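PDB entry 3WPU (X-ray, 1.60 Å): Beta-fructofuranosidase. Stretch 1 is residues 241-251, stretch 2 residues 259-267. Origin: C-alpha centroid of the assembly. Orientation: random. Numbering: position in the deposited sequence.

Stretch 1, residues 241-251: FFNFRDPFTFE
Stretch 2 (259-267) TFMVFEGNS

The apolar centre of this contact is the ring of Phe 250, which with chi1 at 56° (p) and chi2 at 98° folds back over the neighbouring strand. The CB of Phe 260 lies over one face of that ring, 3.9 Å from its centroid in a CH-pi contact, and Phe 250 CE2 comes within 4.1 Å of Val 262 CG1. A flat ring suits this place because its face takes the Phe 260 CB while its rim reaches Val 262. Phe 248 (t) points to the same side of the sheet and brings its CD2 to 4.1 Å from Val 262 CG2, so the branched valine (m) meets both phenylalanines. On the opposite face, Thr 249 (p) pairs with Met 261 (t, t, m), whose long unbranched chain carries SD to 3.7 Å from Pro 247 CB.

Between these two layers of side chains run a strand that begins at Arg 245 and an antiparallel one that runs to Asn 266, their directions 158° apart and their axes 4.6 Å apart at closest approach. Phe 250 N donates to Phe 260 O at 3.0 Å and Phe 260 N to Phe 250 O at 2.9 Å. In the next hydrogen-bonded pair Phe 248 N donates to Val 262 O and Val 262 N to Phe 248 O, each at 2.9 Å. Between them Thr 249 and Met 261 make a non-hydrogen-bonded pair, Thr 249 CA to Met 261 CA 4.2 Å.

The register then shifts by one. Asp 246, at phi/psi 74/64, and Pro 247, at -73/131, span this bulge; proline has no amide hydrogen to offer, but Pro 247 CA lies 3.4 Å from Val 262 O. Regular pairing resumes at Arg 245 and Glu 264, where Arg 245 N donates to Glu 264 O at 3.0 Å and Glu 264 N to Arg 245 O at 2.8 Å. Alongside, the rings of Phe 244 (t) and Phe 263 (p) meet obliquely, centroids 5.3 Å apart and planes at 55°.

Charge marks the polar edge. Glu 264 (t, t) places OE1 over one face of the Arg 245 guanidinium, 3.3 Å from Arg 245 NE: a salt bridge of charge alone, since no N-H points at the oxygen. The arginine's charge also offsets the approach of Asp 246 OD2 to Glu 264 OE1 at 3.8 Å. Asn 266 (m) points toward stretch 1, and its OD1 accepts a hydrogen bond from Asn 243 N at 3.1 Å. A water completes the join, donating to Asn 243 O at 2.8 Å and accepting from Asn 266 N at 3.0 Å.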

ATOM      1  N   PHE A 241     -20.748  -1.753   6.017  1.00 15.21           N
ATOM      2  CA  PHE A 241     -19.652  -1.071   5.338  1.00 15.68           C
ATOM      3  C   PHE A 241     -18.309  -1.423   5.941  1.00 13.77           C
ATOM      4  O   PHE A 241     -17.359  -0.625   5.895  1.00 13.18           O
ATOM      5  CB  PHE A 241     -19.892   0.423   5.371  1.00 17.76           C
ATOM      6  CG  PHE A 241     -21.165   0.821   4.686  1.00 20.30           C
ATOM      7  CD1 PHE A 241     -21.319   0.612   3.320  1.00 22.28           C
ATOM      8  CD2 PHE A 241     -22.225   1.354   5.404  1.00 23.00           C
ATOM      9  CE1 PHE A 241     -22.502   0.951   2.673  1.00 23.31           C
ATOM     10  CE2 PHE A 241     -23.411   1.705   4.765  1.00 22.98           C
ATOM     11  CZ  PHE A 241     -23.547   1.497   3.399  1.00 23.43           C
ATOM     12  N   PHE A 242     -18.211  -2.654   6.432  1.00 12.89           N
ATOM     13  CA  PHE A 242     -16.952  -3.205   6.902  1.00 12.08           C
ATOM     14  C   PHE A 242     -15.858  -3.130   5.849  1.00 11.71           C
ATOM     15  O   PHE A 242     -16.141  -3.173   4.661  1.00 11.94           O
ATOM     16  CB  PHE A 242     -17.119  -4.668   7.349  1.00 11.91           C
ATOM     17  CG  PHE A 242     -17.258  -5.675   6.220  1.00 12.24           C
ATOM     18  CD1 PHE A 242     -16.277  -6.642   6.029  1.00 12.48           C
ATOM     19  CD2 PHE A 242     -18.379  -5.700   5.380  1.00 12.44           C
ATOM     20  CE1 PHE A 242     -16.413  -7.601   5.046  1.00 12.33           C
ATOM     21  CE2 PHE A 242     -18.504  -6.643   4.370  1.00 12.40           C
ATOM     22  CZ  PHE A 242     -17.522  -7.605   4.204  1.00 12.63           C
ATOM     23  N   ASN A 243     -14.614  -3.024   6.315  1.00 10.95           N
ATOM     24  CA  ASN A 243     -13.421  -3.021   5.486  1.00 10.34           C
ATOM     25  C   ASN A 243     -12.733  -4.368   5.528  1.00 10.53           C
ATOM     26  O   ASN A 243     -12.597  -4.952   6.592  1.00 10.19           O
ATOM     27  CB  ASN A 243     -12.461  -1.951   6.005  1.00 10.70           C
ATOM     28  CG  ASN A 243     -13.100  -0.577   6.032  1.00 11.75           C
ATOM     29  OD1 ASN A 243     -13.292   0.038   7.089  1.00 14.31           O
ATOM     30  ND2 ASN A 243     -13.416  -0.094   4.874  1.00 10.90           N
ATOM     31  N   PHE A 244     -12.282  -4.833   4.372  1.00 10.46           N
ATOM     32  CA  PHE A 244     -11.588  -6.144   4.269  1.00  9.60           C
ATOM     33  C   PHE A 244     -10.950  -6.183   2.902  1.00  9.59           C
ATOM     34  O   PHE A 244     -11.636  -6.345   1.900  1.00  9.64           O
ATOM     35  CB  PHE A 244     -12.544  -7.326   4.474  1.00  9.55           C
ATOM     36  CG  PHE A 244     -11.830  -8.650   4.568  1.00  9.44           C
ATOM     37  CD1 PHE A 244     -11.322  -9.095   5.774  1.00  9.44           C
ATOM     38  CD2 PHE A 244     -11.684  -9.441   3.442  1.00  9.82           C
ATOM     39  CE1 PHE A 244     -10.624 -10.298   5.830  1.00  9.53           C
ATOM     40  CE2 PHE A 244     -11.021 -10.648   3.505  1.00  9.78           C
ATOM     41  CZ  PHE A 244     -10.494 -11.073   4.705  1.00  9.73           C
ATOM     42  N   ARG A 245      -9.662  -5.898   2.840  1.00  9.29           N
ATOM     43  CA  ARG A 245      -8.982  -5.748   1.552  1.00  9.23           C
ATOM     44  C   ARG A 245      -7.482  -5.605   1.676  1.00  9.41           C
ATOM     45  O   ARG A 245      -6.949  -5.522   2.790  1.00  9.36           O
ATOM     46  CB  ARG A 245      -9.556  -4.503   0.806  1.00  9.30           C
ATOM     47  CG  ARG A 245      -9.445  -3.188   1.547  1.00 10.27           C
ATOM     48  CD  ARG A 245     -10.005  -2.067   0.662  1.00 10.64           C
ATOM     49  NE  ARG A 245     -10.059  -0.792   1.349  1.00 11.31           N
ATOM     50  CZ  ARG A 245     -11.018  -0.383   2.168  1.00 11.95           C
ATOM     51  NH1 ARG A 245     -12.091  -1.124   2.412  1.00 12.03           N
ATOM     52  NH2 ARG A 245     -10.935   0.824   2.711  1.00 13.92           N
ATOM     53  N   ASP A 246      -6.828  -5.597   0.514  1.00  9.69           N
ATOM     54  CA  ASP A 246      -5.438  -5.170   0.305  1.00  9.71           C
ATOM     55  C   ASP A 246      -4.391  -6.191   0.833  1.00  9.33           C
ATOM     56  O   ASP A 246      -3.602  -5.832   1.708  1.00  9.26           O
ATOM     57  CB  ASP A 246      -5.141  -3.831   0.973  1.00 10.77           C
ATOM     58  CG  ASP A 246      -6.063  -2.688   0.514  1.00 13.22           C
ATOM     59  OD1 ASP A 246      -6.740  -2.836  -0.517  1.00 11.78           O
ATOM     60  OD2 ASP A 246      -6.166  -1.666   1.278  1.00 19.29           O
ATOM     61  N   PRO A 247      -4.345  -7.395   0.247  1.00  9.03           N
ATOM     62  CA  PRO A 247      -3.367  -8.416   0.695  1.00  9.07           C
ATOM     63  C   PRO A 247      -1.926  -8.094   0.253  1.00  9.21           C
ATOM     64  O   PRO A 247      -1.668  -7.820  -0.931  1.00  9.25           O
ATOM     65  CB  PRO A 247      -3.846  -9.680  -0.021  1.00  9.15           C
ATOM     66  CG  PRO A 247      -4.501  -9.172  -1.254  1.00  9.42           C
ATOM     67  CD  PRO A 247      -5.245  -7.962  -0.780  1.00  9.24           C
ATOM     68  N   PHE A 248      -0.994  -8.174   1.206  1.00  8.96           N
ATOM     69  CA  PHE A 248       0.442  -8.048   0.969  1.00  8.72           C
ATOM     70  C   PHE A 248       1.123  -9.280   1.590  1.00  9.22           C
ATOM     71  O   PHE A 248       1.009  -9.461   2.792  1.00  9.87           O
ATOM     72  CB  PHE A 248       0.964  -6.766   1.651  1.00  9.21           C
ATOM     73  CG  PHE A 248       2.476  -6.626   1.640  1.00  9.35           C
ATOM     74  CD1 PHE A 248       3.116  -6.005   0.589  1.00  9.44           C
ATOM     75  CD2 PHE A 248       3.258  -7.151   2.673  1.00  9.42           C
ATOM     76  CE1 PHE A 248       4.499  -5.874   0.544  1.00 10.00           C
ATOM     77  CE2 PHE A 248       4.641  -7.004   2.647  1.00  9.54           C
ATOM     78  CZ  PHE A 248       5.269  -6.397   1.584  1.00  9.63           C
ATOM     79  N   THR A 249       1.813 -10.076   0.773  1.00  9.15           N
ATOM     80  CA  THR A 249       2.469 -11.332   1.247  1.00  9.64           C
ATOM     81  C   THR A 249       3.970 -11.174   1.369  1.00  9.89           C
ATOM     82  O   THR A 249       4.587 -10.341   0.692  1.00 10.37           O
ATOM     83  CB  THR A 249       2.155 -12.560   0.350  1.00 10.08           C
ATOM     84  OG1 THR A 249       2.960 -12.557  -0.845  1.00 10.57           O
ATOM     85  CG2 THR A 249       0.666 -12.678   0.039  1.00 11.00           C
ATOM     86  N   PHE A 250       4.597 -12.014   2.210  1.00  9.88           N
ATOM     87  CA  PHE A 250       5.990 -11.836   2.502  1.00  9.97           C
ATOM     88  C   PHE A 250       6.479 -13.033   3.302  1.00 10.76           C
ATOM     89  O   PHE A 250       5.672 -13.766   3.861  1.00 11.21           O
ATOM     90  CB  PHE A 250       6.237 -10.585   3.351  1.00 10.38           C
ATOM     91  CG  PHE A 250       5.459 -10.554   4.636  1.00 10.07           C
ATOM     92  CD1 PHE A 250       6.045 -10.953   5.837  1.00 10.02           C
ATOM     93  CD2 PHE A 250       4.111 -10.152   4.660  1.00 10.23           C
ATOM     94  CE1 PHE A 250       5.335 -10.912   7.017  1.00 10.56           C
ATOM     95  CE2 PHE A 250       3.407 -10.118   5.838  1.00 10.52           C
ATOM     96  CZ  PHE A 250       4.010 -10.505   7.022  1.00 10.11           C
ATOM     97  N   GLU A 251       7.791 -13.194   3.301  1.00 11.82           N
ATOM     98  CA  GLU A 251       8.462 -14.042   4.263  1.00 13.19           C
ATOM     99  C   GLU A 251       9.031 -13.168   5.366  1.00 13.19           C
ATOM    100  O   GLU A 251       9.657 -12.133   5.114  1.00 14.35           O
ATOM    101  CB  GLU A 251       9.601 -14.799   3.593  1.00 14.57           C
ATOM    102  CG  GLU A 251      10.283 -15.814   4.505  1.00 16.53           C
ATOM    103  CD  GLU A 251      11.487 -16.459   3.837  1.00 18.96           C
ATOM    104  OE1 GLU A 251      12.517 -15.786   3.681  1.00 22.17           O
ATOM    105  OE2 GLU A 251      11.411 -17.652   3.524  1.00 22.52           O
ATOM    106  N   THR A 259       5.013 -18.398   4.612  1.00 12.71           N
ATOM    107  CA  THR A 259       4.510 -17.177   3.950  1.00 11.78           C
ATOM    108  C   THR A 259       3.368 -16.587   4.751  1.00 10.66           C
ATOM    109  O   THR A 259       2.394 -17.280   5.085  1.00 10.87           O
ATOM    110  CB  THR A 259       4.065 -17.447   2.502  1.00 11.73           C
ATOM    111  OG1 THR A 259       5.160 -18.026   1.775  1.00 12.97           O
ATOM    112  CG2 THR A 259       3.629 -16.120   1.796  1.00 11.64           C
ATOM    113  N   PHE A 260       3.455 -15.275   4.989  1.00 10.63           N
ATOM    114  CA  PHE A 260       2.423 -14.542   5.706  1.00 10.14           C
ATOM    115  C   PHE A 260       1.821 -13.499   4.802  1.00  9.73           C
ATOM    116  O   PHE A 260       2.335 -13.242   3.726  1.00  9.95           O
ATOM    117  CB  PHE A 260       2.975 -13.869   6.955  1.00 10.31           C
ATOM    118  CG  PHE A 260       3.400 -14.849   8.007  1.00 11.05           C
ATOM    119  CD1 PHE A 260       2.479 -15.313   8.930  1.00 11.40           C
ATOM    120  CD2 PHE A 260       4.701 -15.292   8.059  1.00 11.62           C
ATOM    121  CE1 PHE A 260       2.853 -16.244   9.897  1.00 11.94           C
ATOM    122  CE2 PHE A 260       5.080 -16.219   9.027  1.00 11.41           C
ATOM    123  CZ  PHE A 260       4.158 -16.675   9.933  1.00 11.74           C
ATOM    124  N   MET A 261       0.711 -12.956   5.270  1.00  9.43           N
ATOM    125  CA  MET A 261      -0.005 -11.882   4.576  1.00  9.42           C
ATOM    126  C   MET A 261      -0.547 -10.923   5.612  1.00  9.60           C
ATOM    127  O   MET A 261      -1.090 -11.345   6.626  1.00  9.46           O
ATOM    128  CB  MET A 261      -1.161 -12.496   3.782  1.00  9.58           C
ATOM    129  CG  MET A 261      -2.132 -11.503   3.098  1.00  9.97           C
ATOM    130  SD  MET A 261      -3.668 -12.319   2.632  1.00 10.44           S
ATOM    131  CE  MET A 261      -3.121 -13.519   1.420  1.00 10.38           C
ATOM    132  N   VAL A 262      -0.463  -9.626   5.321  1.00  9.71           N
ATOM    133  CA  VAL A 262      -1.227  -8.637   6.045  1.00  9.56           C
ATOM    134  C   VAL A 262      -2.259  -8.026   5.119  1.00  9.37           C
ATOM    135  O   VAL A 262      -2.150  -8.097   3.889  1.00  9.18           O
ATOM    136  CB  VAL A 262      -0.365  -7.535   6.735  1.00  9.54           C
ATOM    137  CG1 VAL A 262       0.475  -8.148   7.855  1.00  9.52           C
ATOM    138  CG2 VAL A 262       0.532  -6.819   5.763  1.00  9.60           C
ATOM    139  N   PHE A 263      -3.300  -7.510   5.747  1.00  9.16           N
ATOM    140  CA  PHE A 263      -4.414  -6.926   5.024  1.00  8.89           C
ATOM    141  C   PHE A 263      -5.173  -6.011   5.974  1.00  8.77           C
ATOM    142  O   PHE A 263      -4.985  -6.056   7.181  1.00  8.65           O
ATOM    143  CB  PHE A 263      -5.345  -8.030   4.489  1.00  8.80           C
ATOM    144  CG  PHE A 263      -5.783  -9.004   5.542  1.00  8.82           C
ATOM    145  CD1 PHE A 263      -6.929  -8.774   6.282  1.00  9.27           C
ATOM    146  CD2 PHE A 263      -5.033 -10.121   5.811  1.00  9.15           C
ATOM    147  CE1 PHE A 263      -7.317  -9.626   7.282  1.00  9.50           C
ATOM    148  CE2 PHE A 263      -5.419 -10.987   6.823  1.00  9.40           C
ATOM    149  CZ  PHE A 263      -6.561 -10.747   7.545  1.00  9.14           C
ATOM    150  N   GLU A 264      -5.974  -5.111   5.408  1.00  8.62           N
ATOM    151  CA  GLU A 264      -6.878  -4.292   6.184  1.00  8.42           C
ATOM    152  C   GLU A 264      -8.144  -5.030   6.583  1.00  8.39           C
ATOM    153  O   GLU A 264      -8.793  -5.659   5.750  1.00  8.65           O
ATOM    154  CB  GLU A 264      -7.300  -3.038   5.376  1.00  8.62           C
ATOM    155  CG  GLU A 264      -8.304  -2.194   6.142  1.00  9.07           C
ATOM    156  CD  GLU A 264      -8.788  -0.976   5.375  1.00  9.95           C
ATOM    157  OE1 GLU A 264      -8.470  -0.861   4.189  1.00 11.11           O
ATOM    158  OE2 GLU A 264      -9.513  -0.160   5.986  1.00 10.71           O
ATOM    159  N   GLY A 265      -8.512  -4.915   7.851  1.00  8.38           N
ATOM    160  CA  GLY A 265      -9.815  -5.338   8.350  1.00  9.03           C
ATOM    161  C   GLY A 265     -10.436  -4.297   9.260  1.00  9.58           C
ATOM    162  O   GLY A 265      -9.940  -3.152   9.356  1.00  9.81           O
ATOM    163  N   ASN A 266     -11.540  -4.672   9.911  1.00  9.82           N
ATOM    164  CA  ASN A 266     -12.006  -3.968  11.093  1.00 10.70           C
ATOM    165  C   ASN A 266     -12.057  -4.952  12.245  1.00 10.14           C
ATOM    166  O   ASN A 266     -12.202  -6.155  12.043  1.00 10.13           O
ATOM    167  CB  ASN A 266     -13.416  -3.396  10.926  1.00 12.00           C
ATOM    168  CG  ASN A 266     -13.499  -2.228   9.938  1.00 13.78           C
ATOM    169  OD1 ASN A 266     -14.488  -2.093   9.242  1.00 19.54           O
ATOM    170  ND2 ASN A 266     -12.522  -1.394   9.904  1.00 15.30           N
ATOM    171  N   SER A 267     -11.948  -4.429  13.458  1.00  9.86           N
ATOM    172  CA  SER A 267     -12.145  -5.242  14.645  1.00 10.32           C
ATOM    173  C   SER A 267     -13.546  -5.854  14.603  1.00 10.78           C
ATOM    174  O   SER A 267     -14.517  -5.226  14.206  1.00  9.87           O
ATOM    175  CB  SER A 267     -11.962  -4.385  15.891  1.00 10.32           C
ATOM    176  OG  SER A 267     -10.648  -3.875  15.957  1.00 10.60           O
TER
HETATM  177  O   HOH W   1     -12.903  -6.993   8.484  1.00  8.65           O